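Local coordinates for protein inorganic polyphosphate/ATP-glucomannokinase (Arthrobacter sp., PDB 1WOQ) that phosphorylates glucose and mannose, using inorganic polyphosphate or ATP as the phosphoryl donor, at residues Q47-A55 with V97-D105. Residues are numbered along the deposited sequence; the frame is centred on the assembly and turned at random.
Sequences QPATPESVA and VDKSWLNTD
Pro51 lies over one face of the Trp101 indole, while Val54 and the carbonyl oxygen of Ala49 meet the ring at its edge. The proline lies over the six-membered ring and the bond it shares with the five-membered one: its CA makes a CH-pi contact 3.7 Å from the centroid of the former, and Pro51 CG sits above the fused bond, 3.8 Å from Trp101 CD2. Val54, one helical turn on, comes up to the rim in the ring plane, with its CB 3.5 Å from Trp101 CZ2. With chi1 at -85°, Trp101 CG is anti to the carbonyl carbon, and the indole reaches toward the loop that leads into the helix. There its NE1 donates to Ala49 O, one residue before the N-cap, over 2.9 Å, a bent bond (142° at the hydrogen) whose acceptor is tilted out of the ring plane. Proline cover and polar anchor together would limit the rotation of the indole.

The contact joins the N-terminus of helix 51-66 to the loop before helix 106-114 in a ROK-family kinase of the actin-like ATPase clan; Phe82, Ile106 and Leu109 also touch the indole, and the Trp101 side chain is about 11 Å from the bound glucose. Thr50 and Ser53 form a capping box at this helix start, Ser53 N donating to Thr50 OG1 and Thr50 N to Ser53 OG. An Asx turn shapes the loop: Asp98 OD2 accepts from Ser100 N, which approaches from above the carboxylate plane. Ser100 OG packs against the proline ring, 3.2 Å from Pro51 CD, while Asp98 CB lies 3.6 Å from Ala49 O.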
loop_
_atom_site.group_PDB
_atom_site.type_symbol
_atom_site.label_atom_id
_atom_site.label_comp_id
_atom_site.label_asym_id
_atom_site.label_seq_id
_atom_site.Cartn_x
_atom_site.Cartn_y
_atom_site.Cartn_z
ATOM N N GLN A 47 15.631 6.717 -10.028
ATOM C CA GLN A 47 16.692 6.119 -9.235
ATOM C C GLN A 47 17.956 6.966 -9.308
ATOM O O GLN A 47 18.490 7.211 -10.390
ATOM C CB GLN A 47 16.980 4.695 -9.717
ATOM C CG GLN A 47 15.807 3.742 -9.529
ATOM C CD GLN A 47 15.412 3.575 -8.068
ATOM O OE1 GLN A 47 14.354 3.025 -7.760
ATOM N NE2 GLN A 47 16.267 4.041 -7.163
ATOM N N PRO A 48 18.438 7.441 -8.149
ATOM C CA PRO A 48 17.830 7.198 -6.836
ATOM C C PRO A 48 16.468 7.874 -6.693
ATOM O O PRO A 48 16.187 8.865 -7.365
ATOM C CB PRO A 48 18.863 7.772 -5.872
ATOM C CG PRO A 48 19.409 8.928 -6.643
ATOM C CD PRO A 48 19.607 8.330 -8.023
ATOM N N ALA A 49 15.625 7.332 -5.823
ATOM C CA ALA A 49 14.302 7.894 -5.601
ATOM C C ALA A 49 14.365 8.901 -4.458
ATOM O O ALA A 49 14.029 8.582 -3.319
ATOM C CB ALA A 49 13.306 6.783 -5.276
ATOM N N THR A 50 14.800 10.117 -4.773
ATOM C CA THR A 50 14.913 11.178 -3.777
ATOM C C THR A 50 13.663 12.043 -3.772
ATOM O O THR A 50 12.890 12.028 -4.727
ATOM C CB THR A 50 16.111 12.094 -4.072
ATOM O OG1 THR A 50 15.898 12.766 -5.321
ATOM C CG2 THR A 50 17.393 11.285 -4.141
ATOM N N PRO A 51 13.451 12.815 -2.694
ATOM C CA PRO A 51 12.277 13.682 -2.606
ATOM C C PRO A 51 12.096 14.507 -3.876
ATOM O O PRO A 51 10.999 14.602 -4.419
ATOM C CB PRO A 51 12.588 14.546 -1.390
ATOM C CG PRO A 51 13.312 13.583 -0.498
ATOM C CD PRO A 51 14.259 12.899 -1.463
ATOM N N GLU A 52 13.189 15.095 -4.351
ATOM C CA GLU A 52 13.142 15.919 -5.551
ATOM C C GLU A 52 12.765 15.148 -6.815
ATOM O O GLU A 52 11.895 15.581 -7.568
ATOM C CB GLU A 52 14.489 16.621 -5.747
ATOM C CG GLU A 52 14.602 17.406 -7.041
ATOM C CD GLU A 52 15.818 18.311 -7.065
ATOM O OE1 GLU A 52 15.856 19.271 -6.267
ATOM O OE2 GLU A 52 16.734 18.061 -7.877
ATOM N N SER A 53 13.408 14.005 -7.047
ATOM C CA SER A 53 13.125 13.207 -8.239
ATOM C C SER A 53 11.724 12.609 -8.200
ATOM O O SER A 53 11.018 12.587 -9.210
ATOM C CB SER A 53 14.160 12.085 -8.399
ATOM O OG SER A 53 14.028 11.104 -7.385
ATOM N N VAL A 54 11.323 12.125 -7.032
ATOM C CA VAL A 54 9.994 11.543 -6.872
ATOM C C VAL A 54 8.919 12.611 -7.071
ATOM O O VAL A 54 7.884 12.355 -7.679
ATOM C CB VAL A 54 9.834 10.909 -5.474
ATOM C CG1 VAL A 54 8.384 10.508 -5.234
ATOM C CG2 VAL A 54 10.745 9.689 -5.364
ATOM N N ALA A 55 9.165 13.812 -6.559
ATOM C CA ALA A 55 8.197 14.899 -6.707
ATOM C C ALA A 55 7.945 15.178 -8.185
ATOM O O ALA A 55 6.806 15.399 -8.601
ATOM C CB ALA A 55 8.706 16.158 -6.015
ATOM N N VAL A 97 13.733 2.958 0.761
ATOM C CA VAL A 97 13.833 4.145 -0.080
ATOM C C VAL A 97 14.983 5.002 0.444
ATOM O O VAL A 97 15.484 4.769 1.547
ATOM C CB VAL A 97 12.524 4.968 -0.069
ATOM C CG1 VAL A 97 11.388 4.138 -0.654
ATOM C CG2 VAL A 97 12.186 5.403 1.339
ATOM N N ASP A 98 15.405 5.989 -0.342
ATOM C CA ASP A 98 16.511 6.856 0.064
ATOM C C ASP A 98 16.276 7.453 1.448
ATOM O O ASP A 98 15.209 8.003 1.728
ATOM C CB ASP A 98 16.705 7.985 -0.946
ATOM C CG ASP A 98 18.054 8.658 -0.805
ATOM O OD1 ASP A 98 19.056 8.073 -1.268
ATOM O OD2 ASP A 98 18.117 9.756 -0.220
ATOM N N LYS A 99 17.285 7.366 2.308
ATOM C CA LYS A 99 17.161 7.880 3.662
ATOM C C LYS A 99 16.932 9.388 3.764
ATOM O O LYS A 99 16.583 9.890 4.830
ATOM C CB LYS A 99 18.378 7.457 4.484
ATOM C CG LYS A 99 18.508 5.940 4.578
ATOM C CD LYS A 99 17.240 5.321 5.168
ATOM C CE LYS A 99 17.226 3.808 5.026
ATOM N NZ LYS A 99 17.118 3.384 3.599
ATOM N N SER A 100 17.110 10.107 2.658
ATOM C CA SER A 100 16.883 11.549 2.666
ATOM C C SER A 100 15.395 11.821 2.877
ATOM O O SER A 100 14.989 12.949 3.141
ATOM C CB SER A 100 17.347 12.180 1.346
ATOM O OG SER A 100 16.613 11.677 0.243
ATOM N N TRP A 101 14.585 10.772 2.762
ATOM C CA TRP A 101 13.150 10.900 2.958
ATOM C C TRP A 101 12.811 11.109 4.427
ATOM O O TRP A 101 11.807 11.738 4.757
ATOM C CB TRP A 101 12.426 9.655 2.439
ATOM C CG TRP A 101 12.130 9.707 0.979
ATOM C CD1 TRP A 101 12.712 8.965 -0.005
ATOM C CD2 TRP A 101 11.170 10.551 0.335
ATOM N NE1 TRP A 101 12.169 9.292 -1.227
ATOM C CE2 TRP A 101 11.221 10.264 -1.045
ATOM C CE3 TRP A 101 10.270 11.525 0.792
ATOM C CZ2 TRP A 101 10.404 10.914 -1.978
ATOM C CZ3 TRP A 101 9.458 12.172 -0.135
ATOM C CH2 TRP A 101 9.532 11.863 -1.503
ATOM N N LEU A 102 13.658 10.584 5.309
ATOM C CA LEU A 102 13.424 10.717 6.740
ATOM C C LEU A 102 13.234 12.169 7.163
ATOM O O LEU A 102 14.026 13.045 6.803
ATOM C CB LEU A 102 14.579 10.090 7.527
ATOM C CG LEU A 102 14.722 8.572 7.395
ATOM C CD1 LEU A 102 15.916 8.095 8.211
ATOM C CD2 LEU A 102 13.445 7.892 7.880
ATOM N N ASN A 103 12.170 12.407 7.922
ATOM C CA ASN A 103 11.825 13.733 8.431
ATOM C C ASN A 103 11.414 14.726 7.343
ATOM O O ASN A 103 11.367 15.932 7.576
ATOM C CB ASN A 103 12.989 14.307 9.241
ATOM C CG ASN A 103 12.528 14.958 10.530
ATOM O OD1 ASN A 103 13.335 15.498 11.289
ATOM N ND2 ASN A 103 11.225 14.906 10.787
ATOM N N THR A 104 11.113 14.215 6.157
ATOM C CA THR A 104 10.685 15.067 5.057
ATOM C C THR A 104 9.177 15.299 5.119
ATOM O O THR A 104 8.404 14.351 5.272
ATOM C CB THR A 104 11.023 14.431 3.688
ATOM O OG1 THR A 104 12.439 14.447 3.491
ATOM C CG2 THR A 104 10.342 15.195 2.551
ATOM N N ASP A 105 8.761 16.559 5.027
ATOM C CA ASP A 105 7.338 16.878 5.030
ATOM C C ASP A 105 6.904 16.618 3.591
ATOM O O ASP A 105 6.967 17.513 2.741
ATOM C CB ASP A 105 7.109 18.350 5.377
ATOM C CG ASP A 105 5.641 18.682 5.591
ATOM O OD1 ASP A 105 4.768 18.016 4.982
ATOM O OD2 ASP A 105 5.355 19.625 6.360
#